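Local coordinates for response regulator receiver protein (Pseudoalteromonas atlantica T6c, PDB 3KTO) that probably acts as a CheY-like receiver module in two-component signalling linked to transcriptional regulation, at residues P110-E113 / H114-V117; H118-Q121 / Q122-G126. All blocks are in the same frame, centred on the assembly; numbering follows the deposited sequence.

Contact 1 of 2, residues P110-E113 / H114-V117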
loop_
_atom_site.group_PDB
_atom_site.type_symbol
_atom_site.label_atom_id
_atom_site.label_comp_id
_atom_site.label_asym_id
_atom_site.label_seq_id
_atom_site.Cartn_x
_atom_site.Cartn_y
_atom_site.Cartn_z
ATOM N N PRO A 110 -1.474 -8.985 -1.087
ATOM C CA PRO A 110 -2.823 -9.550 -0.984
ATOM C C PRO A 110 -2.746 -11.064 -0.866
ATOM O O PRO A 110 -1.961 -11.720 -1.557
ATOM C CB PRO A 110 -3.487 -9.095 -2.283
ATOM C CG PRO A 110 -2.334 -9.018 -3.233
ATOM C CD PRO A 110 -1.292 -8.326 -2.393
ATOM N N PHE A 111 -3.566 -11.612 0.014
ATOM C CA PHE A 111 -3.568 -13.043 0.271
ATOM C C PHE A 111 -4.783 -13.774 -0.274
ATOM O O PHE A 111 -5.772 -13.168 -0.693
ATOM C CB PHE A 111 -3.503 -13.290 1.776
ATOM C CG PHE A 111 -4.666 -12.705 2.517
ATOM C CD1 PHE A 111 -4.790 -11.329 2.659
ATOM C CD2 PHE A 111 -5.669 -13.525 3.023
ATOM C CE1 PHE A 111 -5.896 -10.774 3.288
ATOM C CE2 PHE A 111 -6.780 -12.978 3.654
ATOM C CZ PHE A 111 -6.891 -11.597 3.784
ATOM N N ILE A 112 -4.684 -15.095 -0.247
ATOM C CA ILE A 112 -5.746 -15.971 -0.694
ATOM C C ILE A 112 -6.521 -16.257 0.584
ATOM O O ILE A 112 -5.972 -16.793 1.544
ATOM C CB ILE A 112 -5.160 -17.269 -1.260
ATOM C CG1 ILE A 112 -4.045 -16.929 -2.254
ATOM C CG2 ILE A 112 -6.246 -18.068 -1.944
ATOM C CD1 ILE A 112 -3.265 -18.126 -2.746
ATOM N N GLU A 113 -7.795 -15.896 0.611
ATOM C CA GLU A 113 -8.550 -16.099 1.830
ATOM C C GLU A 113 -8.558 -17.514 2.392
ATOM O O GLU A 113 -8.476 -17.677 3.609
ATOM C CB GLU A 113 -9.982 -15.582 1.677
ATOM C CG GLU A 113 -10.796 -16.196 0.570
ATOM C CD GLU A 113 -12.254 -15.787 0.663
ATOM O OE1 GLU A 113 -12.522 -14.570 0.774
ATOM O OE2 GLU A 113 -13.131 -16.679 0.632
ATOM N N HIS A 114 -8.628 -18.541 1.547
ATOM C CA HIS A 114 -8.662 -19.892 2.104
ATOM C C HIS A 114 -7.363 -20.258 2.813
ATOM O O HIS A 114 -7.365 -21.056 3.747
ATOM C CB HIS A 114 -9.026 -20.947 1.044
ATOM C CG HIS A 114 -7.900 -21.334 0.138
ATOM N ND1 HIS A 114 -7.657 -20.704 -1.063
ATOM C CD2 HIS A 114 -6.968 -22.310 0.246
ATOM C CE1 HIS A 114 -6.624 -21.277 -1.656
ATOM N NE2 HIS A 114 -6.188 -22.254 -0.883
ATOM N N VAL A 115 -6.256 -19.661 2.390
ATOM C CA VAL A 115 -4.984 -19.936 3.041
ATOM C C VAL A 115 -5.065 -19.404 4.468
ATOM O O VAL A 115 -4.779 -20.111 5.429
ATOM C CB VAL A 115 -3.815 -19.244 2.312
ATOM C CG1 VAL A 115 -2.521 -19.420 3.103
ATOM C CG2 VAL A 115 -3.658 -19.836 0.921
ATOM N N LEU A 116 -5.470 -18.148 4.602
ATOM C CA LEU A 116 -5.582 -17.551 5.919
ATOM C C LEU A 116 -6.616 -18.298 6.753
ATOM O O LEU A 116 -6.346 -18.664 7.892
ATOM C CB LEU A 116 -5.975 -16.080 5.813
ATOM C CG LEU A 116 -6.261 -15.416 7.161
ATOM C CD1 LEU A 116 -4.985 -15.350 7.990
ATOM C CD2 LEU A 116 -6.833 -14.029 6.933
ATOM N N VAL A 117 -7.795 -18.529 6.185
ATOM C CA VAL A 117 -8.850 -19.221 6.918
ATOM C C VAL A 117 -8.340 -20.569 7.421
ATOM O O VAL A 117 -8.526 -20.921 8.585
ATOM C CB VAL A 117 -10.112 -19.404 6.031
ATOM C CG1 VAL A 117 -11.172 -20.215 6.772
ATOM C CG2 VAL A 117 -10.674 -18.042 5.666
#
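Leu-116 reaches back over the start of its helix to the ring of Phe-111, five residues earlier. Its CB touches both a carbonyl oxygen and the ring, lying 3.7 Å from Glu-113 O and 3.8 Å from Phe-111 CD2. With CG anti to the backbone N (chi1 174°) the branch aims at Phe-111, and the second torsion turns CD2 onto the ring, stopping 3.4 Å from Phe-111 CE2. That methyl approaches obliquely, in the closest touch between the two side chains. Beyond them, Leu-22 and Leu-25 of helix 16-26 touch both residues, so the pair is part of the hydrophobic core. The setting is the turn from the last strand of the receiver domain, 105-108, into its final helix, 113-127, just beyond the cis peptide bond that precedes Pro-110. Ile-112 occupies the N-cap, and its hydrocarbon side chain offers no acceptor to the helix start. Its backbone O receives two weak bonds, from Val-115 N (3.0 Å, 131° at the hydrogen) and from Leu-116 N (3.4 Å). The first strong bond of the turn is Val-117 N to Glu-113 O, 2.8 Å long and nearly straight at 173°. On the outer side Ile-112 and His-114 run alongside each other, with CG2 of Ile-112 3.1 Å from His-114 ND1, an approach so short that it is doubtful. Ile-112 CB also meets Val-115 CG2 at 3.7 Å, while Val-115 CG2 lies over the rim of one face of the His-114 ring. Phe-111 makes backbone hydrogen bonds to the second subunit, whose Lys-63 packs on Glu-113.

Contact 2 of 2, residues H118-Q121 / Q122-G126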
loop_
_atom_site.group_PDB
_atom_site.type_symbol
_atom_site.label_atom_id
_atom_site.label_comp_id
_atom_site.label_asym_id
_atom_site.label_seq_id
_atom_site.Cartn_x
_atom_site.Cartn_y
_atom_site.Cartn_z
ATOM N N HIS A 118 -7.662 -21.302 6.548
ATOM C CA HIS A 118 -7.121 -22.599 6.910
ATOM C C HIS A 118 -6.117 -22.507 8.059
ATOM O O HIS A 118 -6.190 -23.277 9.017
ATOM C CB HIS A 118 -6.459 -23.248 5.691
ATOM C CG HIS A 118 -5.864 -24.590 5.975
ATOM N ND1 HIS A 118 -4.619 -24.746 6.545
ATOM C CD2 HIS A 118 -6.367 -25.838 5.821
ATOM C CE1 HIS A 118 -4.381 -26.033 6.732
ATOM N NE2 HIS A 118 -5.427 -26.716 6.302
ATOM N N ASP A 119 -5.180 -21.567 7.965
ATOM C CA ASP A 119 -4.172 -21.390 9.011
ATOM C C ASP A 119 -4.796 -21.108 10.367
ATOM O O ASP A 119 -4.338 -21.619 11.392
ATOM C CB ASP A 119 -3.221 -20.244 8.663
ATOM C CG ASP A 119 -2.238 -20.611 7.572
ATOM O OD1 ASP A 119 -2.140 -21.810 7.240
ATOM O OD2 ASP A 119 -1.555 -19.699 7.060
ATOM N N VAL A 120 -5.834 -20.283 10.376
ATOM C CA VAL A 120 -6.508 -19.940 11.618
ATOM C C VAL A 120 -7.296 -21.126 12.184
ATOM O O VAL A 120 -7.255 -21.388 13.385
ATOM C CB VAL A 120 -7.447 -18.740 11.411
ATOM C CG1 VAL A 120 -8.267 -18.490 12.669
ATOM C CG2 VAL A 120 -6.620 -17.500 11.058
ATOM N N GLN A 121 -8.008 -21.843 11.320
ATOM C CA GLN A 121 -8.780 -23.002 11.762
ATOM C C GLN A 121 -7.837 -24.019 12.403
ATOM O O GLN A 121 -8.169 -24.650 13.413
ATOM C CB GLN A 121 -9.498 -23.649 10.575
ATOM C CG GLN A 121 -10.526 -24.698 10.969
ATOM C CD GLN A 121 -11.709 -24.097 11.711
ATOM O OE1 GLN A 121 -11.848 -24.261 12.926
ATOM N NE2 GLN A 121 -12.568 -23.395 10.979
ATOM N N GLN A 122 -6.658 -24.171 11.813
ATOM C CA GLN A 122 -5.664 -25.102 12.332
ATOM C C GLN A 122 -5.284 -24.727 13.765
ATOM O O GLN A 122 -5.175 -25.588 14.639
ATOM C CB GLN A 122 -4.424 -25.094 11.434
ATOM C CG GLN A 122 -3.354 -26.088 11.854
ATOM C CD GLN A 122 -2.209 -26.181 10.859
ATOM O OE1 GLN A 122 -2.403 -26.567 9.702
ATOM N NE2 GLN A 122 -1.008 -25.829 11.305
ATOM N N ILE A 123 -5.085 -23.435 14.006
ATOM C CA ILE A 123 -4.739 -22.954 15.339
ATOM C C ILE A 123 -5.908 -23.222 16.292
ATOM O O ILE A 123 -5.713 -23.606 17.443
ATOM C CB ILE A 123 -4.435 -21.438 15.317
ATOM C CG1 ILE A 123 -3.144 -21.182 14.534
ATOM C CG2 ILE A 123 -4.329 -20.899 16.738
ATOM C CD1 ILE A 123 -2.847 -19.716 14.296
ATOM N N ILE A 124 -7.122 -23.008 15.800
ATOM C CA ILE A 124 -8.324 -23.239 16.588
ATOM C C ILE A 124 -8.400 -24.707 17.015
ATOM O O ILE A 124 -8.598 -25.008 18.195
ATOM C CB ILE A 124 -9.596 -22.877 15.776
ATOM C CG1 ILE A 124 -9.671 -21.360 15.584
ATOM C CG2 ILE A 124 -10.849 -23.389 16.488
ATOM C CD1 ILE A 124 -10.773 -20.914 14.651
ATOM N N ASN A 125 -8.229 -25.614 16.054
ATOM C CA ASN A 125 -8.286 -27.048 16.324
ATOM C C ASN A 125 -7.147 -27.532 17.210
ATOM O O ASN A 125 -7.364 -28.287 18.158
ATOM C CB ASN A 125 -8.269 -27.840 15.017
ATOM C CG ASN A 125 -9.435 -27.505 14.118
ATOM O OD1 ASN A 125 -10.467 -27.027 14.579
ATOM N ND2 ASN A 125 -9.283 -27.770 12.828
ATOM N N GLY A 126 -5.931 -27.106 16.889
ATOM C CA GLY A 126 -4.779 -27.509 17.671
ATOM C C GLY A 126 -4.872 -27.010 19.098
ATOM O O GLY A 126 -4.210 -27.540 19.996
#
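The imidazole of His-118 and the side-chain amide of Gln-122, one turn later, stand almost perpendicular, with their planes 82° apart. Gln-122 OE1 approaches the ring obliquely, 3.6 Å from His-118 CE1, while Asp-119 OD1 lies in the ring plane at its edge. A second pair of flat groups, the amides of Gln-121 and Asn-125, is turned far less, 21° between planes. Gln-121 bends at its second torsion (chi2 67°), turning its amide along the helix toward Asn-125, where OE1 is 3.5 Å from Asn-125 OD1. Both oxygens are acceptors and do not bond to each other. Asn-125 CG also lies 3.2 Å from Gln-121 O, the same oxygen that accepts Asn-125 N at 2.8 Å. That bond continues an i to i+4 series, in which Ile-124 N to Val-120 O, 2.9 Å, lies in the carbonyl plane. Ile-123 N to Asp-119 O is longer, 3.3 Å, its donor tilted from the Asp-119 carbonyl plane. On the buried side the Ile-124 and Val-120 side chains meet at an angle, CD1 4.0 Å from CG1, and Ile-124 CG2 meets Gln-121 OE1 at 3.8 Å. With an alanine here those methyls would be missing, which would probably open a gap beside Val-120 and remove the packing on Val-31 and Ile-52. Ile-123 and Val-120 turn to Ile-84, with Ile-123 also reaching Ile-52. Exposed polar groups and a buried aliphatic row on one helix make it amphipathic, as expected of the closing helix of the alternating beta-alpha receiver fold, packed against its parallel sheet.

Both contacts belong to helix 113-127 and its approach, and they follow each other without a gap: 110-113 and 114-117 lead into 118-121 and 122-126. Their centres lie about 13 Å apart along the helix, and each is about 13 Å from the centre of the chain. Contact 1 sets the helix start just after strand 105-108, beside helix 16-26 and within reach of the second subunit. Contact 2 lies farther along, where the helix packs on strands 51-57 and 83-87 and no other chain of the assembly touches it. The helix thus packs on its own domain throughout, strand 105-108 included at its start, and contact 1 alone of the two is also touched by another chain.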